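Local structure of succinoglycan biosynthesis protein (Bacillus cereus ATCC 14579, 3B55) at residues A[165-170]-A[296-301]; A[37-42]-A[372-377]; A[314-319]-A[406-411]; A[204-209]-A[264-269]; A[66-71]-A[427-432]. The protein is of unproven function but binds calcium, belongs to the erythromycin esterase family and is named for a presumed part in succinoglycan biosynthesis. The protein carries 1 engineered substitution. One frame throughout, in Å; residues are numbered along the deposited sequence.

How the contacts relate
Contacts 1 and 5 both reach the eight-stranded mixed sheet, contact 1 at edge strand 167-172 and contact 5 at strand 429-433, with centres 21 Å apart. Contact 3 lies closest to the calcium ion bound by His85 and Glu113: the side chain of Leu316 is about 7 Å from the metal, whereas in contact 1 the side chain of Ile169 is about 10 Å from that of Glu113. Contact 5 touches two others, contact 2 through Phe375 against Leu430 and contact 3 through Met315 against Phe427. Contacts 2 and 4 join helices far from the metal, 48 Å apart between centres and on opposite sides of the chain's centre.

Contact 1: A[165-170]-A[296-301]; sequences KVRVIG and EHLGKT
Leu298 gives up the most surface here, and a single methyl does its touching: CD1 reaches both Arg167 and Ile169 on strand 167-172. Toward Ile169 the meeting is methyl to methyl, Leu298 CD1 to Ile169 CD1 at 4.1 Å, plain apolar packing. Toward Arg167 the same carbon lies 4.0 Å from NH1, approaching the guanidinium obliquely while the two side chains run at about a right angle. The arginine chain is folded at chi2 (-61°) and chi3 (-57°), which curls its flat end back beside the leucine instead of letting it extend. Its charge is answered by Asp123, which forms a salt bridge to NH2 through OD2 and also accepts from the backbone N of Val168 through OD1, thereby tying the guanidinium to the strand that carries it. Just beyond Leu298, Gly299 leaves the helix with positive phi, and Thr301 OG1 donates to Gly299 O at 2.9 Å across the turn. That turn joins helix 278-298 to strand 301-306. Strand 109-112 runs between 167-172 and 301-306 in the sheet, and Arg167 and Leu298 both touch its Asn109; Trp254 of helix 250-268 also touches both.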
# COMPACT_ATOMS: atom_id res chain seq x y z
N LYS A 165 -8.94 15.05 10.82
CA LYS A 165 -8.26 13.86 11.32
C LYS A 165 -7.84 12.93 10.20
O LYS A 165 -8.47 12.88 9.14
CB LYS A 165 -9.18 13.08 12.27
CG LYS A 165 -9.52 13.76 13.59
CD LYS A 165 -10.38 12.80 14.42
CE LYS A 165 -10.80 13.37 15.76
NZ LYS A 165 -9.71 13.34 16.77
N VAL A 166 -6.77 12.18 10.44
CA VAL A 166 -6.25 11.22 9.48
C VAL A 166 -6.75 9.83 9.85
O VAL A 166 -6.57 9.40 10.99
CB VAL A 166 -4.71 11.20 9.50
CG1 VAL A 166 -4.18 10.12 8.55
CG2 VAL A 166 -4.18 12.58 9.11
N ARG A 167 -7.38 9.15 8.90
CA ARG A 167 -7.91 7.80 9.12
C ARG A 167 -6.94 6.77 8.57
O ARG A 167 -6.26 7.02 7.57
CB ARG A 167 -9.26 7.62 8.42
CG ARG A 167 -10.29 8.70 8.71
CD ARG A 167 -10.66 8.78 10.19
NE ARG A 167 -11.16 7.52 10.73
CZ ARG A 167 -12.17 6.82 10.23
NH1 ARG A 167 -12.82 7.25 9.16
NH2 ARG A 167 -12.55 5.69 10.81
N VAL A 168 -6.87 5.61 9.21
CA VAL A 168 -5.99 4.55 8.76
C VAL A 168 -6.79 3.38 8.22
O VAL A 168 -7.56 2.75 8.94
CB VAL A 168 -5.08 4.04 9.90
CG1 VAL A 168 -4.37 2.77 9.48
CG2 VAL A 168 -4.06 5.11 10.25
N ILE A 169 -6.59 3.09 6.94
CA ILE A 169 -7.30 1.99 6.28
C ILE A 169 -6.34 0.92 5.77
O ILE A 169 -5.19 1.21 5.42
CB ILE A 169 -8.13 2.52 5.06
CG1 ILE A 169 -9.26 3.44 5.53
CG2 ILE A 169 -8.71 1.35 4.26
CD1 ILE A 169 -8.84 4.89 5.64
N GLY A 170 -6.82 -0.32 5.73
CA GLY A 170 -6.02 -1.42 5.24
C GLY A 170 -6.65 -1.94 3.95
O GLY A 170 -7.84 -2.28 3.92
N GLU A 296 -13.18 7.60 -2.56
CA GLU A 296 -14.55 7.95 -2.93
C GLU A 296 -15.46 8.26 -1.74
O GLU A 296 -16.34 9.11 -1.85
CB GLU A 296 -15.17 6.84 -3.79
CG GLU A 296 -14.41 6.56 -5.08
CD GLU A 296 -15.25 5.82 -6.11
OE1 GLU A 296 -15.74 4.71 -5.80
OE2 GLU A 296 -15.41 6.34 -7.24
N HIS A 297 -15.25 7.59 -0.61
CA HIS A 297 -16.09 7.84 0.56
C HIS A 297 -15.47 8.70 1.64
O HIS A 297 -16.19 9.37 2.37
CB HIS A 297 -16.53 6.52 1.19
CG HIS A 297 -17.41 5.69 0.30
ND1 HIS A 297 -16.93 5.04 -0.81
CD2 HIS A 297 -18.74 5.44 0.34
CE1 HIS A 297 -17.92 4.42 -1.42
NE2 HIS A 297 -19.03 4.65 -0.74
N LEU A 298 -14.14 8.72 1.75
CA LEU A 298 -13.50 9.51 2.80
C LEU A 298 -12.64 10.68 2.33
O LEU A 298 -12.20 11.48 3.15
CB LEU A 298 -12.67 8.59 3.72
CG LEU A 298 -13.43 7.40 4.30
CD1 LEU A 298 -12.52 6.64 5.24
CD2 LEU A 298 -14.68 7.87 5.05
N GLY A 299 -12.39 10.78 1.03
CA GLY A 299 -11.61 11.92 0.54
C GLY A 299 -10.20 11.70 0.00
O GLY A 299 -9.84 10.61 -0.44
N LYS A 300 -9.40 12.76 0.05
CA LYS A 300 -8.03 12.71 -0.43
C LYS A 300 -7.28 11.62 0.33
O LYS A 300 -7.17 11.66 1.56
CB LYS A 300 -7.38 14.08 -0.26
CG LYS A 300 -8.18 15.19 -0.94
CD LYS A 300 -7.34 16.02 -1.88
CE LYS A 300 -6.30 16.82 -1.14
NZ LYS A 300 -5.57 17.75 -2.06
N THR A 301 -6.76 10.66 -0.42
CA THR A 301 -6.09 9.51 0.17
C THR A 301 -4.64 9.28 -0.27
O THR A 301 -4.24 9.66 -1.38
CB THR A 301 -6.91 8.23 -0.16
OG1 THR A 301 -8.22 8.37 0.40
CG2 THR A 301 -6.25 6.98 0.42

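Contact 2: A[37-42]-A[372-377]; sequences YNTNQI and NYIFGQ
The capped first turn of helix 39-49 packs on helix 371-376, with Thr39 and Ile42 receiving Ile374. The two branches of Ile374 divide the work. Its CG1 branch, extended at chi2 (173°), carries CD1 to Thr39, ending 3.8 Å from CG2 and 3.9 Å from CB, and these two side chains cross at about a right angle. The shorter branch lies nearer Ile42, three residues on, Ile374 CG2 standing 4.4 Å from Ile42 CG2, a looser approach. Trp397 of helix 392-398 touches both isoleucines and extends the apolar cluster. The turn holding Thr39 is fixed by Asn38: Asn40 N donates to Asn38 OD1 at 3.1 Å with an N-H...O angle of 162°, although the nitrogen sits well above the carbonyl plane. Asn38 O accepts from Gln41 N and Ile42 N. No hydrogen bond links the two segments, and the CA atoms of Thr39 and Ile374 are 7.1 Å apart. The arrangement is that of an asparagine N-cap beginning a helix whose first turn packs against a second helix.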
# COMPACT_ATOMS: atom_id res chain seq x y z
N TYR A 37 22.12 7.74 -26.87
CA TYR A 37 22.34 8.53 -25.66
C TYR A 37 23.40 7.98 -24.72
O TYR A 37 23.67 6.78 -24.68
CB TYR A 37 21.02 8.74 -24.89
CG TYR A 37 20.30 7.49 -24.43
CD1 TYR A 37 19.07 7.13 -24.98
CD2 TYR A 37 20.84 6.68 -23.42
CE1 TYR A 37 18.39 6.00 -24.54
CE2 TYR A 37 20.15 5.55 -22.97
CZ TYR A 37 18.93 5.22 -23.54
OH TYR A 37 18.25 4.11 -23.09
N ASN A 38 23.98 8.90 -23.95
CA ASN A 38 25.06 8.63 -23.00
C ASN A 38 24.53 8.74 -21.57
O ASN A 38 24.28 9.84 -21.08
CB ASN A 38 26.17 9.66 -23.22
CG ASN A 38 27.37 9.41 -22.34
OD1 ASN A 38 27.39 8.49 -21.53
ND2 ASN A 38 28.40 10.24 -22.51
N THR A 39 24.39 7.59 -20.90
CA THR A 39 23.88 7.53 -19.53
C THR A 39 24.68 8.34 -18.50
O THR A 39 24.19 8.60 -17.41
CB THR A 39 23.79 6.07 -19.02
OG1 THR A 39 25.09 5.47 -19.06
CG2 THR A 39 22.82 5.26 -19.86
N ASN A 40 25.92 8.71 -18.83
CA ASN A 40 26.70 9.51 -17.89
C ASN A 40 26.19 10.94 -17.96
O ASN A 40 26.24 11.67 -16.97
CB ASN A 40 28.19 9.45 -18.24
CG ASN A 40 28.79 8.08 -18.01
OD1 ASN A 40 28.73 7.54 -16.90
ND2 ASN A 40 29.38 7.50 -19.05
N GLN A 41 25.69 11.33 -19.13
CA GLN A 41 25.14 12.67 -19.33
C GLN A 41 23.75 12.74 -18.72
O GLN A 41 23.33 13.78 -18.19
CB GLN A 41 25.06 13.01 -20.82
CG GLN A 41 26.42 13.15 -21.48
CD GLN A 41 27.27 14.22 -20.82
OE1 GLN A 41 27.03 15.42 -21.00
NE2 GLN A 41 28.25 13.80 -20.03
N ILE A 42 23.03 11.63 -18.78
CA ILE A 42 21.69 11.56 -18.22
C ILE A 42 21.78 11.81 -16.72
O ILE A 42 20.98 12.56 -16.16
CB ILE A 42 21.06 10.17 -18.48
CG1 ILE A 42 20.76 10.01 -19.97
CG2 ILE A 42 19.80 10.01 -17.64
CD1 ILE A 42 20.34 8.60 -20.37
N ASN A 372 19.06 2.21 -10.78
CA ASN A 372 19.72 2.32 -9.48
C ASN A 372 21.11 2.95 -9.61
O ASN A 372 21.44 3.92 -8.93
CB ASN A 372 19.84 0.93 -8.85
CG ASN A 372 18.48 0.34 -8.52
OD1 ASN A 372 17.92 0.60 -7.45
ND2 ASN A 372 17.94 -0.46 -9.43
N TYR A 373 21.93 2.37 -10.49
CA TYR A 373 23.28 2.87 -10.71
C TYR A 373 23.24 4.31 -11.21
O TYR A 373 23.94 5.18 -10.69
CB TYR A 373 23.99 2.02 -11.76
CG TYR A 373 25.42 2.45 -12.02
CD1 TYR A 373 26.46 1.97 -11.23
CD2 TYR A 373 25.73 3.36 -13.04
CE1 TYR A 373 27.77 2.39 -11.43
CE2 TYR A 373 27.04 3.78 -13.25
CZ TYR A 373 28.06 3.29 -12.43
OH TYR A 373 29.36 3.70 -12.60
N ILE A 374 22.44 4.54 -12.24
CA ILE A 374 22.32 5.85 -12.85
C ILE A 374 21.86 6.93 -11.87
O ILE A 374 22.52 7.97 -11.75
CB ILE A 374 21.42 5.76 -14.09
CG1 ILE A 374 22.15 4.91 -15.15
CG2 ILE A 374 21.10 7.15 -14.63
CD1 ILE A 374 21.33 4.57 -16.38
N PHE A 375 20.76 6.70 -11.16
CA PHE A 375 20.29 7.67 -10.17
C PHE A 375 21.30 7.69 -9.01
O PHE A 375 21.43 8.69 -8.30
CB PHE A 375 18.91 7.29 -9.64
CG PHE A 375 17.77 7.83 -10.47
CD1 PHE A 375 17.19 9.06 -10.17
CD2 PHE A 375 17.30 7.12 -11.57
CE1 PHE A 375 16.16 9.58 -10.96
CE2 PHE A 375 16.28 7.63 -12.36
CZ PHE A 375 15.71 8.86 -12.05
N GLY A 376 22.01 6.58 -8.84
CA GLY A 376 23.00 6.49 -7.78
C GLY A 376 24.23 7.35 -8.00
O GLY A 376 25.03 7.53 -7.08
N GLN A 377 24.40 7.87 -9.21
CA GLN A 377 25.55 8.71 -9.50
C GLN A 377 25.29 10.19 -9.21
O GLN A 377 26.19 11.03 -9.33
CB GLN A 377 26.00 8.54 -10.96
CG GLN A 377 26.45 7.13 -11.31
CD GLN A 377 27.43 6.57 -10.29
OE1 GLN A 377 27.05 5.81 -9.40
NE2 GLN A 377 28.70 6.96 -10.41

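Contact 3: A[314-319]-A[406-411]; sequences NMLSFI and AGITTE
Ile408 points its ethyl branch into the angle between Phe318 and Leu316, the compact part of this meeting of two loops. Its CD1 lies 4.2 Å from Phe318 CE1, at the edge of the ring and near its plane, while Ile408 CG1 is 4.2 Å from Phe318 CZ; the two side chains come from opposite directions. Buried Leu316 closes the inner side with its CD1, 4.3 Å from Ile408 CD1. The ring is placed by chi1 of 76°, which sets CG between the backbone N and the carbonyl carbon, and one face is covered by Ile319 CG1, 3.6 Å above the plane and over the centre. The Phe318 ring edge and Ile408 form the partly exposed side, and no hydrogen bond crosses. Gly407 O accepts from His306 NE2, and Thr409 touches His85, a calcium ligand whose side chain is about 8 Å from that of Ile408. Segment 406-411, in the link between antiparallel strands 402-405 and 418-421, comes over beside 314-319. The latter lies beyond the carboxyl end of parallel strand 301-306, as His85 and Glu113 do beyond strands 77-82 and 109-112; a site at such strand ends is typical of alpha/beta proteins.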
# COMPACT_ATOMS: atom_id res chain seq x y z
N ASN A 314 3.10 -2.60 -14.56
CA ASN A 314 3.35 -3.84 -13.84
C ASN A 314 4.82 -4.26 -13.79
O ASN A 314 5.34 -4.76 -14.77
CB ASN A 314 2.52 -4.96 -14.49
CG ASN A 314 2.45 -6.22 -13.63
OD1 ASN A 314 1.70 -7.16 -13.95
ND2 ASN A 314 3.22 -6.26 -12.55
N MSE A 315 5.47 -4.05 -12.65
CA MSE A 315 6.87 -4.43 -12.51
C MSE A 315 6.97 -5.77 -11.77
O MSE A 315 8.06 -6.31 -11.58
CB MSE A 315 7.66 -3.35 -11.76
CG MSE A 315 7.30 -3.16 -10.30
SE MSE A 315 8.50 -1.92 -9.40
CE MSE A 315 7.60 -0.28 -9.79
N LEU A 316 5.82 -6.29 -11.36
CA LEU A 316 5.71 -7.56 -10.64
C LEU A 316 5.11 -8.61 -11.57
O LEU A 316 4.56 -9.62 -11.12
CB LEU A 316 4.80 -7.40 -9.42
CG LEU A 316 5.36 -7.05 -8.04
CD1 LEU A 316 6.75 -6.45 -8.13
CD2 LEU A 316 4.39 -6.09 -7.38
N SER A 317 5.22 -8.38 -12.87
CA SER A 317 4.66 -9.29 -13.85
C SER A 317 5.10 -10.76 -13.72
O SER A 317 4.49 -11.64 -14.33
CB SER A 317 4.95 -8.78 -15.27
OG SER A 317 6.31 -8.44 -15.44
N PHE A 318 6.13 -11.04 -12.93
CA PHE A 318 6.55 -12.43 -12.80
C PHE A 318 5.53 -13.25 -12.01
O PHE A 318 5.61 -14.48 -11.98
CB PHE A 318 7.95 -12.56 -12.19
CG PHE A 318 8.02 -12.33 -10.71
CD1 PHE A 318 7.99 -11.04 -10.19
CD2 PHE A 318 8.13 -13.41 -9.84
CE1 PHE A 318 8.08 -10.83 -8.82
CE2 PHE A 318 8.22 -13.21 -8.46
CZ PHE A 318 8.19 -11.91 -7.95
N ILE A 319 4.57 -12.58 -11.37
CA ILE A 319 3.51 -13.25 -10.61
C ILE A 319 2.15 -12.60 -10.83
O ILE A 319 1.14 -13.29 -10.92
CB ILE A 319 3.79 -13.29 -9.09
CG1 ILE A 319 4.51 -12.02 -8.62
CG2 ILE A 319 4.58 -14.54 -8.74
CD1 ILE A 319 4.76 -11.97 -7.12
N ALA A 406 14.24 -5.07 -7.56
CA ALA A 406 12.86 -5.52 -7.37
C ALA A 406 12.33 -5.35 -5.96
O ALA A 406 11.17 -4.99 -5.76
CB ALA A 406 12.73 -6.98 -7.81
N GLY A 407 13.17 -5.64 -4.97
CA GLY A 407 12.77 -5.47 -3.59
C GLY A 407 11.75 -6.44 -3.01
O GLY A 407 10.98 -6.06 -2.12
N ILE A 408 11.73 -7.67 -3.50
CA ILE A 408 10.80 -8.67 -2.98
C ILE A 408 11.21 -9.03 -1.55
O ILE A 408 12.39 -9.02 -1.20
CB ILE A 408 10.77 -9.92 -3.87
CG1 ILE A 408 10.39 -9.52 -5.29
CG2 ILE A 408 9.75 -10.92 -3.33
CD1 ILE A 408 9.10 -8.70 -5.36
N THR A 409 10.23 -9.35 -0.71
CA THR A 409 10.52 -9.66 0.69
C THR A 409 11.25 -10.98 0.93
O THR A 409 11.73 -11.23 2.04
CB THR A 409 9.23 -9.61 1.51
OG1 THR A 409 8.26 -10.52 0.95
CG2 THR A 409 8.65 -8.21 1.50
N THR A 410 11.34 -11.81 -0.09
CA THR A 410 12.05 -13.08 0.05
C THR A 410 13.15 -13.21 -0.99
O THR A 410 12.97 -12.84 -2.15
CB THR A 410 11.11 -14.30 -0.11
OG1 THR A 410 10.16 -14.32 0.97
CG2 THR A 410 11.91 -15.60 -0.10
N GLU A 411 14.30 -13.72 -0.55
CA GLU A 411 15.45 -13.94 -1.42
C GLU A 411 15.45 -15.44 -1.71
O GLU A 411 15.45 -16.25 -0.78
CB GLU A 411 16.75 -13.55 -0.69
CG GLU A 411 16.78 -12.10 -0.21
CD GLU A 411 17.67 -11.20 -1.04
OE1 GLU A 411 18.91 -11.33 -0.93
OE2 GLU A 411 17.14 -10.35 -1.80

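Contact 4: A[204-209]-A[264-269]; sequences KGLIPV and QFTTML
Leu206 and Thr266 meet methyl to methyl, CD2 of the leucine 4.2 Å from CG2 of the threonine, with the side chains crossing at about a right angle. Beside them the ring of Phe265 brings CE1 to 4.0 Å from Val209 O, an oblique approach of ring to carbonyl that involves no hydrogen bond. The next layer is consistent with both placements. Thr266 has chi1 of 59°, which keeps OG1 over its own helix, where Ile262 O, the stronger partner, and Glu263 O are both within bonding reach and share its one proton; the hydroxyl is thus satisfied and the methyl is presented to Leu206. Phe265 sets CG anti to its backbone N (chi1 176°), and one ring face carries Leu269 CD1, 3.4 Å above the plane and offset toward the rim. Farther out, Phe216 of helix 213-217 touches Val209, Thr266 and Leu269, while helix 221-240 touches Leu206 through Tyr227 and Ile234 and Thr266 through Val228 and Ala231. The closest CA pair, Leu206 and Thr266, is still 9.3 Å apart. This is the apolar interior of an all-helical region, in which the ends of helices 197-206 and 250-268 pack together with the helices between them in sequence.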
# COMPACT_ATOMS: atom_id res chain seq x y z
N LYS A 204 -20.97 -17.11 11.27
CA LYS A 204 -20.44 -18.00 12.29
C LYS A 204 -19.63 -19.11 11.64
O LYS A 204 -18.65 -19.61 12.21
CB LYS A 204 -21.59 -18.57 13.12
CG LYS A 204 -21.19 -19.09 14.50
CD LYS A 204 -22.44 -19.25 15.36
CE LYS A 204 -22.15 -20.05 16.60
NZ LYS A 204 -21.68 -21.40 16.21
N GLY A 205 -20.03 -19.51 10.44
CA GLY A 205 -19.32 -20.56 9.73
C GLY A 205 -18.14 -19.98 8.96
O GLY A 205 -17.15 -20.66 8.74
N LEU A 206 -18.25 -18.72 8.57
CA LEU A 206 -17.19 -18.05 7.83
C LEU A 206 -15.98 -17.66 8.68
O LEU A 206 -14.85 -17.70 8.22
CB LEU A 206 -17.74 -16.79 7.16
CG LEU A 206 -18.47 -16.97 5.83
CD1 LEU A 206 -19.27 -15.72 5.51
CD2 LEU A 206 -17.45 -17.27 4.72
N ILE A 207 -16.24 -17.30 9.93
CA ILE A 207 -15.18 -16.88 10.84
C ILE A 207 -13.98 -17.82 10.93
O ILE A 207 -12.85 -17.41 10.66
CB ILE A 207 -15.75 -16.62 12.26
CG1 ILE A 207 -16.66 -15.39 12.22
CG2 ILE A 207 -14.62 -16.43 13.26
CD1 ILE A 207 -17.40 -15.13 13.52
N PRO A 208 -14.20 -19.10 11.28
CA PRO A 208 -13.09 -20.05 11.38
C PRO A 208 -12.30 -20.35 10.10
O PRO A 208 -11.15 -20.76 10.18
CB PRO A 208 -13.76 -21.30 11.95
CG PRO A 208 -15.14 -21.22 11.38
CD PRO A 208 -15.48 -19.76 11.61
N VAL A 209 -12.91 -20.15 8.93
CA VAL A 209 -12.19 -20.44 7.68
C VAL A 209 -11.52 -19.23 7.03
O VAL A 209 -10.79 -19.38 6.05
CB VAL A 209 -13.11 -21.12 6.64
CG1 VAL A 209 -13.57 -22.47 7.18
CG2 VAL A 209 -14.29 -20.22 6.31
N GLN A 264 -14.21 -10.45 -1.10
CA GLN A 264 -12.89 -10.32 -1.72
C GLN A 264 -12.00 -11.47 -1.29
O GLN A 264 -11.29 -12.07 -2.11
CB GLN A 264 -12.24 -8.99 -1.34
CG GLN A 264 -12.87 -7.75 -1.98
CD GLN A 264 -12.25 -6.47 -1.47
OE1 GLN A 264 -11.40 -6.50 -0.58
NE2 GLN A 264 -12.70 -5.34 -1.99
N PHE A 265 -12.04 -11.78 0.00
CA PHE A 265 -11.23 -12.86 0.53
C PHE A 265 -11.67 -14.22 -0.00
O PHE A 265 -10.85 -14.99 -0.50
CB PHE A 265 -11.26 -12.84 2.06
CG PHE A 265 -10.52 -13.98 2.70
CD1 PHE A 265 -11.16 -15.19 2.95
CD2 PHE A 265 -9.17 -13.86 3.00
CE1 PHE A 265 -10.45 -16.27 3.49
CE2 PHE A 265 -8.46 -14.94 3.54
CZ PHE A 265 -9.10 -16.14 3.78
N THR A 266 -12.96 -14.53 0.08
CA THR A 266 -13.45 -15.82 -0.38
C THR A 266 -13.31 -16.05 -1.88
O THR A 266 -12.92 -17.14 -2.31
CB THR A 266 -14.94 -16.02 0.01
OG1 THR A 266 -15.74 -14.99 -0.58
CG2 THR A 266 -15.11 -15.99 1.52
N THR A 267 -13.62 -15.03 -2.67
CA THR A 267 -13.52 -15.15 -4.13
C THR A 267 -12.08 -15.34 -4.59
O THR A 267 -11.80 -16.20 -5.43
CB THR A 267 -14.12 -13.90 -4.82
OG1 THR A 267 -15.55 -13.90 -4.65
CG2 THR A 267 -13.79 -13.91 -6.30
N MSE A 268 -11.16 -14.55 -4.04
CA MSE A 268 -9.76 -14.65 -4.41
C MSE A 268 -9.19 -16.05 -4.15
O MSE A 268 -8.41 -16.57 -4.94
CB MSE A 268 -8.92 -13.64 -3.63
CG MSE A 268 -7.44 -14.01 -3.56
SE MSE A 268 -6.30 -12.76 -2.60
CE MSE A 268 -6.76 -13.23 -0.77
N LEU A 269 -9.58 -16.64 -3.03
CA LEU A 269 -9.08 -17.96 -2.66
C LEU A 269 -9.90 -19.14 -3.15
O LEU A 269 -9.59 -20.29 -2.84
CB LEU A 269 -8.91 -18.03 -1.14
CG LEU A 269 -7.68 -17.22 -0.71
CD1 LEU A 269 -7.67 -17.01 0.78
CD2 LEU A 269 -6.43 -17.96 -1.16

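Contact 5: A[66-71]-A[427-432]; sequences KPLKNM and FDILVQ
No ring or other flat group takes part where Leu68 and Met71 meet Ile429, so there is no stacked face or edge to assign; the one ring of these segments apart from Pro67, that of Phe427, lies well away from helix 68-72 and touches Met315 instead. The contact is made by two branched aliphatic chains and the selenium-bearing chain of Met71, modelled as selenomethionine in place of the natural methionine sulfur. Ile429 loses the most surface, and its CD1 fits against Met71 CB at 3.6 Å, the closest approach. The same methyl lies 4.1 Å from Leu68 CD1 and 4.1 Å from Met71 SE. From the other branch Ile429 CG2 stands 4.2 Å from Met71 SE. With CG1 anti to the carbonyl carbon (chi1 -58°), Ile429 sends CD1 to Met71 CB and Leu68 and leaves CG2 beside the selenium. Around this, Leu68 also leans on Ile97 and Tyr100 of helix 88-104, and Met71 on Phe384 of strand 382-386, the antiparallel neighbour of strand 429-433. Polar groups are bound to other partners: Met71 O accepts from Arg388 NH2, and Asp428 OD2 from Ser338 N. With no hydrogen bond or ion pair across, what joins the short helix to the sheet here is dispersion and the burial of apolar surface, a contact that depends on shape more than on direction.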
# COMPACT_ATOMS: atom_id res chain seq x y z
N LYS A 66 8.58 21.29 -0.09
CA LYS A 66 7.73 22.30 -0.71
C LYS A 66 7.54 22.12 -2.22
O LYS A 66 6.46 22.39 -2.74
CB LYS A 66 8.29 23.69 -0.42
CG LYS A 66 8.23 24.06 1.05
CD LYS A 66 7.09 25.02 1.34
CE LYS A 66 7.55 26.45 1.25
NZ LYS A 66 8.54 26.73 2.32
N PRO A 67 8.58 21.69 -2.95
CA PRO A 67 8.44 21.50 -4.40
C PRO A 67 7.38 20.46 -4.76
O PRO A 67 6.94 20.37 -5.91
CB PRO A 67 9.84 21.07 -4.83
CG PRO A 67 10.73 21.81 -3.85
CD PRO A 67 10.00 21.59 -2.54
N LEU A 68 6.97 19.69 -3.77
CA LEU A 68 5.97 18.65 -3.97
C LEU A 68 4.56 19.22 -4.13
O LEU A 68 3.71 18.63 -4.79
CB LEU A 68 6.02 17.67 -2.79
CG LEU A 68 5.64 16.21 -2.99
CD1 LEU A 68 6.35 15.62 -4.21
CD2 LEU A 68 6.02 15.45 -1.73
N LYS A 69 4.32 20.39 -3.53
CA LYS A 69 3.00 21.01 -3.61
C LYS A 69 2.47 21.00 -5.04
O LYS A 69 1.42 20.41 -5.32
CB LYS A 69 3.06 22.45 -3.09
CG LYS A 69 1.70 23.13 -2.97
CD LYS A 69 1.85 24.59 -2.54
CE LYS A 69 0.50 25.26 -2.30
NZ LYS A 69 0.06 26.11 -3.44
N ASN A 70 3.20 21.64 -5.95
CA ASN A 70 2.78 21.70 -7.34
C ASN A 70 2.96 20.41 -8.14
O ASN A 70 2.32 20.23 -9.17
CB ASN A 70 3.47 22.85 -8.06
CG ASN A 70 3.00 24.20 -7.57
OD1 ASN A 70 1.83 24.38 -7.23
ND2 ASN A 70 3.91 25.17 -7.54
N MSE A 71 3.82 19.51 -7.69
CA MSE A 71 4.00 18.26 -8.41
C MSE A 71 2.74 17.41 -8.25
O MSE A 71 2.22 16.85 -9.22
CB MSE A 71 5.20 17.48 -7.87
CG MSE A 71 6.51 17.95 -8.42
SE MSE A 71 7.94 16.93 -7.64
CE MSE A 71 9.35 18.26 -7.74
N PHE A 427 6.18 5.69 -12.71
CA PHE A 427 6.03 6.76 -11.72
C PHE A 427 6.07 8.18 -12.26
O PHE A 427 6.78 8.49 -13.22
CB PHE A 427 7.11 6.65 -10.65
CG PHE A 427 7.17 5.32 -9.96
CD1 PHE A 427 6.18 4.95 -9.05
CD2 PHE A 427 8.23 4.45 -10.20
CE1 PHE A 427 6.25 3.72 -8.39
CE2 PHE A 427 8.30 3.21 -9.55
CZ PHE A 427 7.31 2.84 -8.64
N ASP A 428 5.31 9.06 -11.60
CA ASP A 428 5.26 10.47 -11.96
C ASP A 428 6.38 11.16 -11.18
O ASP A 428 6.99 12.11 -11.66
CB ASP A 428 3.92 11.09 -11.54
CG ASP A 428 2.72 10.42 -12.19
OD1 ASP A 428 2.70 10.31 -13.44
OD2 ASP A 428 1.81 10.00 -11.45
N ILE A 429 6.66 10.67 -9.98
CA ILE A 429 7.69 11.28 -9.13
C ILE A 429 8.60 10.24 -8.50
O ILE A 429 8.11 9.25 -7.95
CB ILE A 429 7.02 12.11 -8.02
CG1 ILE A 429 6.12 13.18 -8.67
CG2 ILE A 429 8.09 12.77 -7.12
CD1 ILE A 429 5.18 13.87 -7.70
N LEU A 430 9.91 10.46 -8.57
CA LEU A 430 10.86 9.53 -7.98
C LEU A 430 11.67 10.15 -6.84
O LEU A 430 12.19 11.26 -6.96
CB LEU A 430 11.84 8.98 -9.02
CG LEU A 430 12.77 7.93 -8.38
CD1 LEU A 430 12.28 6.53 -8.72
CD2 LEU A 430 14.19 8.13 -8.84
N VAL A 431 11.78 9.42 -5.75
CA VAL A 431 12.55 9.84 -4.59
C VAL A 431 13.71 8.87 -4.44
O VAL A 431 13.50 7.69 -4.17
CB VAL A 431 11.69 9.83 -3.32
CG1 VAL A 431 12.55 10.11 -2.10
CG2 VAL A 431 10.57 10.85 -3.45
N GLN A 432 14.93 9.37 -4.63
CA GLN A 432 16.12 8.53 -4.53
C GLN A 432 16.82 8.70 -3.18
O GLN A 432 17.01 9.82 -2.71
CB GLN A 432 17.11 8.88 -5.65
CG GLN A 432 18.41 8.09 -5.64
CD GLN A 432 18.26 6.67 -6.20
OE1 GLN A 432 19.16 5.84 -6.07
NE2 GLN A 432 17.12 6.40 -6.83